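Local coordinates for protein soluble secreted antigen MPT53 (Mycobacterium tuberculosis, PDB 1LU4) that probably catalyses the oxidation of reduced, unfolded secreted proteins to form disulfide bonds, as a secreted thioredoxin-family oxidoreductase, at residues Trp30-Pro34 with Ala69-Val74; Glu3-Ala9 with Ile91-Tyr95; Pro37-Ala41 with Phe73-Tyr77; Ser45-Val49 with Ser123-Ser128. One frame throughout, in Å; residues are numbered along the deposited sequence.

Contact 1: residues Trp30-Pro34 with Ala69-Val74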
loop_
_atom_site.group_PDB
_atom_site.type_symbol
_atom_site.label_atom_id
_atom_site.label_comp_id
_atom_site.label_asym_id
_atom_site.label_seq_id
_atom_site.Cartn_x
_atom_site.Cartn_y
_atom_site.Cartn_z
ATOM N N TRP A 30 1.234 -0.006 0.901
ATOM C CA TRP A 30 0.941 -1.408 1.085
ATOM C C TRP A 30 1.213 -2.114 -0.228
ATOM O O TRP A 30 0.542 -1.875 -1.233
ATOM C CB TRP A 30 -0.511 -1.606 1.512
ATOM C CG TRP A 30 -0.915 -3.022 1.800
ATOM C CD1 TRP A 30 -0.327 -3.907 2.665
ATOM C CD2 TRP A 30 -2.050 -3.730 1.269
ATOM N NE1 TRP A 30 -0.988 -5.103 2.692
ATOM C CE2 TRP A 30 -2.047 -5.013 1.846
ATOM C CE3 TRP A 30 -3.052 -3.363 0.354
ATOM C CZ2 TRP A 30 -3.035 -5.956 1.525
ATOM C CZ3 TRP A 30 -4.043 -4.320 0.037
ATOM C CH2 TRP A 30 -3.995 -5.579 0.634
ATOM N N PHE A 31 2.232 -2.986 -0.205
ATOM C CA PHE A 31 2.642 -3.750 -1.408
ATOM C C PHE A 31 1.946 -5.065 -1.405
ATOM O O PHE A 31 2.092 -5.879 -0.463
ATOM C CB PHE A 31 4.178 -3.964 -1.350
ATOM C CG PHE A 31 4.954 -2.673 -1.468
ATOM C CD1 PHE A 31 5.205 -1.851 -0.360
ATOM C CD2 PHE A 31 5.446 -2.259 -2.717
ATOM C CE1 PHE A 31 5.921 -0.682 -0.509
ATOM C CE2 PHE A 31 6.149 -1.067 -2.852
ATOM C CZ PHE A 31 6.386 -0.249 -1.754
ATOM N N TRP A 32 1.159 -5.317 -2.443
ATOM C CA TRP A 32 0.292 -6.525 -2.482
ATOM C C TRP A 32 0.295 -7.137 -3.865
ATOM O O TRP A 32 0.686 -6.553 -4.880
ATOM C CB TRP A 32 -1.113 -6.091 -2.101
ATOM C CG TRP A 32 -1.863 -5.089 -2.900
ATOM C CD1 TRP A 32 -1.845 -3.743 -2.704
ATOM C CD2 TRP A 32 -2.757 -5.319 -4.000
ATOM N NE1 TRP A 32 -2.662 -3.088 -3.596
ATOM C CE2 TRP A 32 -3.242 -4.046 -4.397
ATOM C CE3 TRP A 32 -3.197 -6.459 -4.668
ATOM C CZ2 TRP A 32 -4.160 -3.880 -5.443
ATOM C CZ3 TRP A 32 -4.102 -6.294 -5.703
ATOM C CH2 TRP A 32 -4.568 -5.017 -6.101
ATOM N N THR A 33 -0.175 -8.419 -3.882
ATOM C CA THR A 33 -0.532 -9.056 -5.130
ATOM C C THR A 33 -1.885 -9.726 -4.928
ATOM O O THR A 33 -2.189 -10.146 -3.814
ATOM C CB THR A 33 0.523 -10.121 -5.556
ATOM O OG1 THR A 33 0.500 -11.273 -4.646
ATOM C CG2 THR A 33 1.926 -9.641 -5.675
ATOM N N PRO A 34 -2.746 -9.831 -5.969
ATOM C CA PRO A 34 -4.127 -10.225 -5.699
ATOM C C PRO A 34 -4.310 -11.688 -5.371
ATOM O O PRO A 34 -5.372 -12.073 -4.852
ATOM C CB PRO A 34 -4.847 -9.823 -6.998
ATOM C CG PRO A 34 -3.763 -9.804 -8.064
ATOM C CD PRO A 34 -2.542 -9.295 -7.292
ATOM N N ALA A 69 -7.139 -8.489 -12.699
ATOM C CA ALA A 69 -7.071 -9.237 -11.438
ATOM C C ALA A 69 -6.832 -8.269 -10.289
ATOM O O ALA A 69 -7.388 -8.435 -9.178
ATOM C CB ALA A 69 -5.972 -10.306 -11.510
ATOM N N MET A 70 -6.003 -7.283 -10.534
ATOM C CA MET A 70 -5.789 -6.229 -9.508
ATOM C C MET A 70 -7.074 -5.531 -9.200
ATOM O O MET A 70 -7.436 -5.305 -8.041
ATOM C CB MET A 70 -4.716 -5.240 -9.963
ATOM C CG MET A 70 -3.331 -5.854 -10.137
ATOM S SD MET A 70 -2.234 -4.619 -10.896
ATOM C CE MET A 70 -0.674 -5.464 -10.816
ATOM N N GLN A 71 -7.808 -5.157 -10.254
ATOM C CA GLN A 71 -9.081 -4.437 -10.054
ATOM C C GLN A 71 -10.105 -5.305 -9.333
ATOM O O GLN A 71 -10.846 -4.838 -8.489
ATOM C CB GLN A 71 -9.651 -4.036 -11.424
ATOM C CG GLN A 71 -8.796 -2.941 -12.028
ATOM C CD GLN A 71 -9.253 -2.550 -13.417
ATOM O OE1 GLN A 71 -10.024 -3.264 -14.095
ATOM N NE2 GLN A 71 -8.827 -1.389 -13.851
ATOM N N SER A 72 -10.177 -6.614 -9.674
ATOM C CA SER A 72 -11.138 -7.461 -8.956
ATOM C C SER A 72 -10.865 -7.479 -7.485
ATOM O O SER A 72 -11.813 -7.566 -6.684
ATOM C CB SER A 72 -11.028 -8.883 -9.523
ATOM O OG SER A 72 -11.588 -8.942 -10.802
ATOM N N PHE A 73 -9.577 -7.503 -7.097
ATOM C CA PHE A 73 -9.211 -7.533 -5.687
ATOM C C PHE A 73 -9.625 -6.242 -4.964
ATOM O O PHE A 73 -10.237 -6.282 -3.911
ATOM C CB PHE A 73 -7.713 -7.766 -5.652
ATOM C CG PHE A 73 -7.067 -7.840 -4.310
ATOM C CD1 PHE A 73 -6.637 -6.693 -3.635
ATOM C CD2 PHE A 73 -6.825 -9.074 -3.675
ATOM C CE1 PHE A 73 -5.954 -6.812 -2.428
ATOM C CE2 PHE A 73 -6.164 -9.159 -2.458
ATOM C CZ PHE A 73 -5.704 -8.011 -1.817
ATOM N N VAL A 74 -9.334 -5.088 -5.596
ATOM C CA VAL A 74 -9.738 -3.823 -5.023
ATOM C C VAL A 74 -11.245 -3.768 -4.866
ATOM O O VAL A 74 -11.748 -3.264 -3.830
ATOM C CB VAL A 74 -9.194 -2.664 -5.899
ATOM C CG1 VAL A 74 -9.892 -1.350 -5.594
ATOM C CG2 VAL A 74 -7.681 -2.506 -5.745
#
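W32 and F73 lie ring over ring where strand 27-32 of the thioredoxin fold ends and helix 67-77 passes beside it. The six-membered ring of W32 and the phenyl ring make an offset stack, with centroids 4.4 Å apart and planes 14° from parallel. The two side chains run past each other in opposite directions, and the displacement leaves CZ3 of W32 only 3.3 Å from CD1 of F73. Torsions explain the overlap: W32 holds CG between its backbone N and carbonyl carbon (chi1 61°), whereas CG of F73 stands opposite its own backbone N (chi1 180°), carrying the ring toward the strand.

Packing round this stack is close and buried. W30 meets the rim of the F73 ring, with CH2 of W30 3.8 Å from CE1 of F73, so F73 has one indole over a face and another at an edge. CG2 of V74 reaches CZ2 of W32 obliquely at 3.8 Å. At the indole edge CH2 of W32 sits 3.5 Å from O of M70, a carbonyl that accepts V74 N within the helix. Both indole N-H groups are satisfied by side chains beyond the two segments, W30 NE1 by E42 and W32 NE1 by N83.

The looser side is formed by P34 and A69, both partly exposed. Their CG and CB atoms are 4.1 Å apart, and the proline ring rests against both helix backbone and the CB of F73, with CB of P34 3.6 Å from O of A69. Further inward, the carbonyl O of P34 approaches the F73 ring obliquely, 3.5 Å from CD2 of F73.

Contact 2: residues Glu3-Ala9 with Ile91-Tyr95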
loop_
_atom_site.group_PDB
_atom_site.type_symbol
_atom_site.label_atom_id
_atom_site.label_comp_id
_atom_site.label_asym_id
_atom_site.label_seq_id
_atom_site.Cartn_x
_atom_site.Cartn_y
_atom_site.Cartn_z
ATOM N N GLU A 3 13.277 10.967 -0.237
ATOM C CA GLU A 3 13.407 10.931 -1.684
ATOM C C GLU A 3 12.948 9.635 -2.338
ATOM O O GLU A 3 12.690 9.568 -3.554
ATOM C CB GLU A 3 14.892 11.218 -2.030
ATOM C CG GLU A 3 14.993 11.777 -3.445
ATOM C CD GLU A 3 16.146 12.736 -3.640
ATOM O OE1 GLU A 3 17.028 12.791 -2.757
ATOM O OE2 GLU A 3 16.155 13.424 -4.683
ATOM N N ARG A 4 12.791 8.514 -1.626
ATOM C CA ARG A 4 12.215 7.423 -2.376
ATOM C C ARG A 4 10.774 7.626 -2.846
ATOM O O ARG A 4 10.360 6.987 -3.821
ATOM C CB ARG A 4 12.157 6.174 -1.503
ATOM C CG ARG A 4 13.506 5.641 -1.105
ATOM C CD ARG A 4 13.403 4.402 -0.229
ATOM N NE ARG A 4 12.689 4.678 1.012
ATOM C CZ ARG A 4 12.300 3.823 1.950
ATOM N NH1 ARG A 4 12.640 2.533 1.754
ATOM N NH2 ARG A 4 11.631 4.138 3.048
ATOM N N LEU A 5 10.058 8.492 -2.142
ATOM C CA LEU A 5 8.692 8.798 -2.560
ATOM C C LEU A 5 8.683 9.539 -3.908
ATOM O O LEU A 5 7.612 9.741 -4.447
ATOM C CB LEU A 5 8.003 9.666 -1.514
ATOM C CG LEU A 5 7.653 8.937 -0.216
ATOM C CD1 LEU A 5 7.251 9.943 0.851
ATOM C CD2 LEU A 5 6.512 7.928 -0.455
ATOM N N GLN A 6 9.823 9.957 -4.469
ATOM C CA GLN A 6 9.881 10.708 -5.711
ATOM C C GLN A 6 9.771 9.751 -6.882
ATOM O O GLN A 6 10.744 9.501 -7.584
ATOM C CB GLN A 6 11.165 11.526 -5.749
ATOM C CG GLN A 6 11.562 12.092 -4.398
ATOM C CD GLN A 6 11.861 13.571 -4.580
ATOM O OE1 GLN A 6 12.643 14.093 -3.812
ATOM N NE2 GLN A 6 11.206 14.112 -5.602
ATOM N N PHE A 7 8.579 9.177 -7.038
ATOM C CA PHE A 7 8.317 8.304 -8.178
ATOM C C PHE A 7 7.026 8.762 -8.842
ATOM O O PHE A 7 6.215 9.403 -8.169
ATOM C CB PHE A 7 8.206 6.837 -7.795
ATOM C CG PHE A 7 7.111 6.516 -6.779
ATOM C CD1 PHE A 7 5.795 6.270 -7.120
ATOM C CD2 PHE A 7 7.432 6.420 -5.430
ATOM C CE1 PHE A 7 4.842 5.985 -6.188
ATOM C CE2 PHE A 7 6.445 6.130 -4.480
ATOM C CZ PHE A 7 5.128 5.879 -4.847
ATOM N N THR A 8 6.855 8.326 -10.071
ATOM C CA THR A 8 5.531 8.487 -10.698
ATOM C C THR A 8 5.037 7.108 -11.076
ATOM O O THR A 8 5.783 6.135 -11.225
ATOM C CB THR A 8 5.524 9.465 -11.881
ATOM O OG1 THR A 8 6.395 9.001 -12.928
ATOM C CG2 THR A 8 6.031 10.825 -11.411
ATOM N N ALA A 9 3.714 7.066 -11.179
ATOM C CA ALA A 9 3.066 5.797 -11.380
ATOM C C ALA A 9 1.759 5.931 -12.133
ATOM O O ALA A 9 1.345 7.061 -12.403
ATOM C CB ALA A 9 2.811 5.228 -9.977
ATOM N N ILE A 91 8.605 0.354 -8.746
ATOM C CA ILE A 91 8.450 0.929 -7.390
ATOM C C ILE A 91 8.756 -0.104 -6.341
ATOM O O ILE A 91 9.409 0.191 -5.314
ATOM C CB ILE A 91 7.011 1.516 -7.207
ATOM C CG1 ILE A 91 6.710 2.549 -8.318
ATOM C CG2 ILE A 91 6.845 2.069 -5.824
ATOM C CD1 ILE A 91 5.200 2.840 -8.327
ATOM N N TRP A 92 8.362 -1.357 -6.549
ATOM C CA TRP A 92 8.683 -2.422 -5.611
ATOM C C TRP A 92 10.088 -2.530 -5.254
ATOM O O TRP A 92 10.745 -2.633 -4.293
ATOM C CB TRP A 92 8.239 -3.776 -6.053
ATOM C CG TRP A 92 6.801 -3.979 -5.823
ATOM C CD1 TRP A 92 5.766 -3.238 -6.297
ATOM C CD2 TRP A 92 6.227 -5.034 -5.037
ATOM N NE1 TRP A 92 4.624 -3.714 -5.908
ATOM C CE2 TRP A 92 4.835 -4.825 -5.125
ATOM C CE3 TRP A 92 6.664 -6.121 -4.277
ATOM C CZ2 TRP A 92 3.743 -5.530 -4.572
ATOM C CZ3 TRP A 92 5.665 -6.892 -3.684
ATOM C CH2 TRP A 92 4.321 -6.574 -3.854
ATOM N N ALA A 93 10.839 -2.203 -6.406
ATOM C CA ALA A 93 12.684 -2.353 -6.525
ATOM C C ALA A 93 13.039 -1.168 -5.690
ATOM O O ALA A 93 13.967 -1.307 -4.914
ATOM C CB ALA A 93 13.078 -2.385 -7.892
ATOM N N ARG A 94 12.405 -0.006 -5.824
ATOM C CA ARG A 94 12.842 1.216 -5.158
ATOM C C ARG A 94 12.764 1.006 -3.662
ATOM O O ARG A 94 13.565 1.560 -2.916
ATOM C CB ARG A 94 12.029 2.394 -5.731
ATOM C CG ARG A 94 12.352 3.736 -5.093
ATOM C CD ARG A 94 11.316 4.652 -5.778
ATOM N NE ARG A 94 11.977 5.213 -6.933
ATOM C CZ ARG A 94 12.701 6.307 -7.064
ATOM N NH1 ARG A 94 12.946 7.150 -6.070
ATOM N NH2 ARG A 94 13.188 6.558 -8.262
ATOM N N TYR A 95 11.764 0.222 -3.225
ATOM C CA TYR A 95 11.529 0.002 -1.845
ATOM C C TYR A 95 12.133 -1.285 -1.391
ATOM O O TYR A 95 11.824 -1.574 -0.229
ATOM C CB TYR A 95 9.983 -0.011 -1.534
ATOM C CG TYR A 95 9.589 1.451 -1.375
ATOM C CD1 TYR A 95 9.692 2.023 -0.099
ATOM C CD2 TYR A 95 9.192 2.211 -2.461
ATOM C CE1 TYR A 95 9.359 3.343 0.120
ATOM C CE2 TYR A 95 8.870 3.559 -2.265
ATOM C CZ TYR A 95 8.963 4.085 -0.962
ATOM O OH TYR A 95 8.655 5.405 -0.863
HETATM O O HOH W 1 14.229 1.381 -0.270
HETATM O O HOH W 2 12.804 -0.775 2.331
HETATM O O HOH W 3 13.374 9.800 -8.826
#
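R4 reaches slantwise over Y95. Its CB is 3.6 Å from OH of Y95. CD passes over one face of the tyrosine ring, toward its rim, and also nears the R94 carbonyl. A bend at chi3 (-61°) sets the guanidinium so that CE1 of Y95 lies over its centre, 3.5 Å from CZ of R4, with NE and NH2 also near CE1; the two planes are tilted 40° apart. At the tip NH1 donates in plane to a water at 2.8 Å, which donates to R94 O, and weakly to a second water that donates to Y95 O.

This is where the N-terminal segment, with an inverse gamma turn centred on Q6, packs against helix 90-94 before entering strand 8-10 of the thioredoxin-fold protein. Beyond the turn, CG2 of I91 makes a CH-pi contact over the F7 face, 4.2 Å from the centroid and 6° off the normal. CD1 of I91 lies 3.8 Å from CB of A9. Y95 OH is hydrogen-bonded to Y106 OH. R94 bends at chi3 so that Q6 O, at the turn, lies over one face of its guanidinium, and its NH1 gives R4 O a weak hydrogen bond of 3.4 Å.

Contact 3: residues Pro37-Ala41 with Phe73-Tyr77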
loop_
_atom_site.group_PDB
_atom_site.type_symbol
_atom_site.label_atom_id
_atom_site.label_comp_id
_atom_site.label_asym_id
_atom_site.label_seq_id
_atom_site.Cartn_x
_atom_site.Cartn_y
_atom_site.Cartn_z
ATOM N N PRO A 37 -2.622 -15.234 -0.405
ATOM C CA PRO A 37 -3.642 -15.419 0.613
ATOM C C PRO A 37 -3.429 -14.472 1.793
ATOM O O PRO A 37 -4.411 -14.149 2.483
ATOM C CB PRO A 37 -3.501 -16.880 1.004
ATOM C CG PRO A 37 -2.050 -17.186 0.743
ATOM C CD PRO A 37 -1.730 -16.392 -0.519
ATOM N N PHE A 38 -2.209 -14.075 2.070
ATOM C CA PHE A 38 -1.947 -13.156 3.170
ATOM C C PHE A 38 -2.470 -11.783 2.795
ATOM O O PHE A 38 -3.096 -11.111 3.618
ATOM C CB PHE A 38 -0.466 -13.132 3.521
ATOM C CG PHE A 38 0.053 -14.492 3.934
ATOM C CD1 PHE A 38 -0.068 -14.907 5.244
ATOM C CD2 PHE A 38 0.667 -15.351 2.975
ATOM C CE1 PHE A 38 0.421 -16.160 5.647
ATOM C CE2 PHE A 38 1.130 -16.588 3.383
ATOM C CZ PHE A 38 0.985 -16.990 4.703
ATOM N N CYS A 39 -2.267 -11.348 1.547
ATOM C CA CYS A 39 -2.803 -10.094 1.088
ATOM C C CYS A 39 -4.331 -10.121 1.135
ATOM O O CYS A 39 -4.963 -9.130 1.534
ATOM C CB CYS A 39 -2.325 -9.777 -0.320
ATOM S SG CYS A 39 -0.551 -9.427 -0.461
ATOM N N ASN A 40 -4.903 -11.228 0.741
ATOM C CA ASN A 40 -6.349 -11.364 0.773
ATOM C C ASN A 40 -6.853 -11.288 2.205
ATOM O O ASN A 40 -7.896 -10.676 2.460
ATOM C CB ASN A 40 -6.807 -12.706 0.172
ATOM C CG ASN A 40 -6.851 -12.615 -1.339
ATOM O OD1 ASN A 40 -5.795 -12.765 -2.049
ATOM N ND2 ASN A 40 -8.020 -12.397 -1.845
ATOM N N ALA A 41 -6.145 -11.887 3.185
ATOM C CA ALA A 41 -6.536 -11.816 4.598
ATOM C C ALA A 41 -6.422 -10.416 5.122
ATOM O O ALA A 41 -7.246 -9.994 5.944
ATOM C CB ALA A 41 -5.705 -12.785 5.399
ATOM N N PHE A 73 -9.577 -7.503 -7.097
ATOM C CA PHE A 73 -9.211 -7.533 -5.687
ATOM C C PHE A 73 -9.625 -6.242 -4.964
ATOM O O PHE A 73 -10.237 -6.282 -3.911
ATOM C CB PHE A 73 -7.713 -7.766 -5.652
ATOM C CG PHE A 73 -7.067 -7.840 -4.310
ATOM C CD1 PHE A 73 -6.637 -6.693 -3.635
ATOM C CD2 PHE A 73 -6.825 -9.074 -3.675
ATOM C CE1 PHE A 73 -5.954 -6.812 -2.428
ATOM C CE2 PHE A 73 -6.164 -9.159 -2.458
ATOM C CZ PHE A 73 -5.704 -8.011 -1.817
ATOM N N VAL A 74 -9.334 -5.088 -5.596
ATOM C CA VAL A 74 -9.738 -3.823 -5.023
ATOM C C VAL A 74 -11.245 -3.768 -4.866
ATOM O O VAL A 74 -11.748 -3.264 -3.830
ATOM C CB VAL A 74 -9.194 -2.664 -5.899
ATOM C CG1 VAL A 74 -9.892 -1.350 -5.594
ATOM C CG2 VAL A 74 -7.681 -2.506 -5.745
ATOM N N SER A 75 -11.968 -4.258 -5.871
ATOM C CA SER A 75 -13.449 -4.219 -5.813
ATOM C C SER A 75 -13.973 -5.134 -4.731
ATOM O O SER A 75 -14.859 -4.767 -3.973
ATOM C CB SER A 75 -14.042 -4.607 -7.152
ATOM O OG SER A 75 -13.751 -3.611 -8.118
ATOM N N LYS A 76 -13.490 -6.381 -4.669
ATOM C CA LYS A 76 -13.952 -7.365 -3.707
ATOM C C LYS A 76 -13.795 -6.900 -2.268
ATOM O O LYS A 76 -14.670 -7.158 -1.464
ATOM C CB LYS A 76 -13.167 -8.669 -3.928
ATOM C CG LYS A 76 -13.455 -9.789 -2.924
ATOM C CD LYS A 76 -12.666 -11.029 -3.347
ATOM C CE LYS A 76 -12.970 -12.128 -2.304
ATOM N NZ LYS A 76 -12.195 -13.321 -2.685
ATOM N N TYR A 77 -12.666 -6.219 -1.986
ATOM C CA TYR A 77 -12.364 -5.823 -0.641
ATOM C C TYR A 77 -12.624 -4.356 -0.381
ATOM O O TYR A 77 -12.359 -3.877 0.735
ATOM C CB TYR A 77 -10.910 -6.191 -0.269
ATOM C CG TYR A 77 -10.690 -7.682 -0.331
ATOM C CD1 TYR A 77 -11.330 -8.514 0.577
ATOM C CD2 TYR A 77 -9.835 -8.271 -1.257
ATOM C CE1 TYR A 77 -11.152 -9.898 0.585
ATOM C CE2 TYR A 77 -9.647 -9.658 -1.277
ATOM C CZ TYR A 77 -10.288 -10.445 -0.361
ATOM O OH TYR A 77 -10.149 -11.817 -0.365
#
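The first turn of helix 37-52, which carries C39 of the thioredoxin-type CxxC motif, meets the C-terminal part of helix 67-77 through C39, N40, F73 and Y77. The predicted redox disulfide between C36 and C39 is not formed here. The short helical segments have axes 11.8 Å apart at 37°, a separation wide enough that the gap is bridged by side chains and not by close backbone contact.

F73 presents an edge to the CxxC helix. CZ of F73 is 3.6 Å from O of C39, near the ring plane, and CE2 of F73 is 3.7 Å from CG of N40, whose amide stands almost perpendicular to the ring (87°). The face of F73 opposite W32 is met edge-on by Y77 in a T-shaped (edge-to-face) pair, with CD2 of the tyrosine 3.9 Å above the F73 plane.

CG of N40 lies beside its backbone N (chi1 -82°), which brings the amide to the edge of the Y77 ring; the orientation of that amide is uncertain. Its CB, unaffected by this doubt, is 3.5 Å from Y77 OH. Deeper in, CB of C39 makes an apolar contact with the edge of the phenyl ring, 4.1 Å from CZ of F73.

Contact 4: residues Ser45-Val49 with Ser123-Ser128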
loop_
_atom_site.group_PDB
_atom_site.type_symbol
_atom_site.label_atom_id
_atom_site.label_comp_id
_atom_site.label_asym_id
_atom_site.label_seq_id
_atom_site.Cartn_x
_atom_site.Cartn_y
_atom_site.Cartn_z
ATOM N N SER A 45 -8.943 -5.466 6.415
ATOM C CA SER A 45 -8.389 -4.573 7.414
ATOM C C SER A 45 -7.875 -3.303 6.807
ATOM O O SER A 45 -8.062 -2.213 7.368
ATOM C CB SER A 45 -7.249 -5.293 8.157
ATOM O OG SER A 45 -7.846 -6.390 8.867
ATOM N N LEU A 46 -7.180 -3.353 5.676
ATOM C CA LEU A 46 -6.782 -2.120 4.934
ATOM C C LEU A 46 -8.010 -1.303 4.631
ATOM O O LEU A 46 -8.013 -0.085 4.825
ATOM C CB LEU A 46 -6.078 -2.424 3.600
ATOM C CG LEU A 46 -4.571 -2.633 3.610
ATOM C CD1 LEU A 46 -3.808 -1.340 3.988
ATOM C CD2 LEU A 46 -4.141 -3.772 4.518
ATOM N N SER A 47 -9.080 -1.957 4.142
ATOM C CA SER A 47 -10.259 -1.174 3.744
ATOM C C SER A 47 -10.849 -0.415 4.921
ATOM O O SER A 47 -11.136 0.787 4.846
ATOM C CB SER A 47 -11.322 -2.167 3.239
ATOM O OG SER A 47 -12.481 -1.422 2.892
ATOM N N GLN A 48 -10.967 -1.090 6.043
ATOM C CA GLN A 48 -11.583 -0.498 7.251
ATOM C C GLN A 48 -10.671 0.536 7.876
ATOM O O GLN A 48 -11.113 1.616 8.264
ATOM C CB GLN A 48 -11.897 -1.632 8.242
ATOM C CG GLN A 48 -13.101 -2.481 7.806
ATOM C CD GLN A 48 -14.370 -1.679 7.792
ATOM O OE1 GLN A 48 -15.052 -1.534 6.727
ATOM N NE2 GLN A 48 -14.748 -1.137 8.928
ATOM N N VAL A 49 -9.392 0.234 8.041
ATOM C CA VAL A 49 -8.476 1.174 8.688
ATOM C C VAL A 49 -8.294 2.428 7.838
ATOM O O VAL A 49 -8.280 3.541 8.373
ATOM C CB VAL A 49 -7.180 0.504 9.106
ATOM C CG1 VAL A 49 -6.225 1.540 9.743
ATOM C CG2 VAL A 49 -7.431 -0.632 10.091
ATOM N N SER A 123 -3.039 -8.242 11.778
ATOM C CA SER A 123 -4.436 -8.120 12.237
ATOM C C SER A 123 -4.861 -6.665 12.068
ATOM O O SER A 123 -4.088 -5.712 12.031
ATOM C CB SER A 123 -4.568 -8.491 13.708
ATOM O OG SER A 123 -3.879 -7.495 14.541
ATOM N N GLN A 124 -6.207 -6.507 12.089
ATOM C CA GLN A 124 -6.739 -5.138 12.075
ATOM C C GLN A 124 -6.345 -4.334 13.291
ATOM O O GLN A 124 -6.025 -3.151 13.180
ATOM C CB GLN A 124 -8.275 -5.168 11.932
ATOM C CG GLN A 124 -8.803 -3.739 11.685
ATOM C CD GLN A 124 -10.293 -3.668 11.540
ATOM O OE1 GLN A 124 -10.926 -2.605 11.634
ATOM N NE2 GLN A 124 -10.943 -4.786 11.316
ATOM N N ASP A 125 -6.391 -4.970 14.462
ATOM C CA ASP A 125 -6.005 -4.257 15.670
ATOM C C ASP A 125 -4.567 -3.769 15.567
ATOM O O ASP A 125 -4.251 -2.648 15.947
ATOM C CB ASP A 125 -6.162 -5.161 16.895
ATOM C CG ASP A 125 -7.580 -5.200 17.426
ATOM O OD1 ASP A 125 -8.561 -4.743 16.806
ATOM O OD2 ASP A 125 -7.737 -5.736 18.553
ATOM N N GLU A 126 -3.694 -4.661 15.035
ATOM C CA GLU A 126 -2.314 -4.203 14.937
ATOM C C GLU A 126 -2.172 -3.040 13.950
ATOM O O GLU A 126 -1.502 -2.064 14.194
ATOM C CB GLU A 126 -1.351 -5.327 14.555
ATOM C CG GLU A 126 0.082 -4.838 14.380
ATOM C CD GLU A 126 1.080 -5.956 14.067
ATOM O OE1 GLU A 126 0.888 -7.120 14.479
ATOM O OE2 GLU A 126 2.058 -5.624 13.353
ATOM N N LEU A 127 -2.824 -3.178 12.783
ATOM C CA LEU A 127 -2.773 -2.128 11.760
ATOM C C LEU A 127 -3.345 -0.808 12.266
ATOM O O LEU A 127 -2.721 0.241 12.050
ATOM C CB LEU A 127 -3.548 -2.619 10.526
ATOM C CG LEU A 127 -3.613 -1.607 9.369
ATOM C CD1 LEU A 127 -2.248 -1.225 8.860
ATOM C CD2 LEU A 127 -4.480 -2.169 8.239
ATOM N N SER A 128 -4.471 -0.867 12.945
ATOM C CA SER A 128 -5.072 0.346 13.496
ATOM C C SER A 128 -4.102 1.049 14.436
ATOM O O SER A 128 -3.952 2.278 14.404
ATOM C CB SER A 128 -6.396 -0.075 14.171
ATOM O OG SER A 128 -6.953 1.040 14.775
HETATM O O HOH W 4 -13.719 -2.108 11.344
#
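V49 and L127 carry the apolar part of this helix-to-helix contact. The short segments 45-49 and 124-128 lie with axes 9.7 Å apart and cross at -43°. L127 swings CG away from its backbone N (chi1 179°), extends toward the other helix and sets CD2 against CG2 of V49 at 3.8 Å. The same CD2 meets CD2 of L46 at 4.1 Å and lies near the carbonyl O of S45. V49 makes further contacts through both branches: its CG2 is 3.8 Å from CG of Q124, in the aliphatic part of that side chain, and its CG1 lies near CA of S128.

Polar groups meet on the outer side. S45 places OG 3.3 Å from CB of Q124, a plain van der Waals approach at the point where the backbones come nearest. The extended chain of Q124 lies alongside V49, passing it in the opposite direction, and carries its amide to CB of Q48. One water joins the two glutamines, accepting from Q48 NE2 at 2.8 Å and donating to Q124 OE1 at 2.9 Å, a link made toward solvent.

Capping fixes the start of the second helix. S123 is its N-cap, and OG of S123 accepts from E126 N at 2.9 Å (157°).

Beneath these layers L46 and L127 both touch F103 of strand 102-106, and L46 and V49 touch F58 of strand 57-62. Two helices side by side on one face of a central mixed sheet, the CxxC helix and the C-terminal helix, are typical of the thioredoxin fold.

Overall arrangement
Following the chain from the N terminus, contact 2 opens first and closes the longest loop, 81 residues, by bringing segment 3-9 to helix 90-94. Nested inside it are contacts 1 and 3, which start on strand 27-32 and helix 37-52 and both end on helix 67-77; their centres are 6 Å apart. Contact 4 runs from farther along helix 37-52 to helix 124-133 and crosses the other three. Contact 1 thus ties helix 67-77 to the central sheet, while contacts 3 and 4 join helix 37-52 to its two helical neighbours. F31 packs on W92 between contacts 1 and 2, W30 on L46 between contacts 1 and 4, and Y77 O on CB of S47 between contacts 3 and 4.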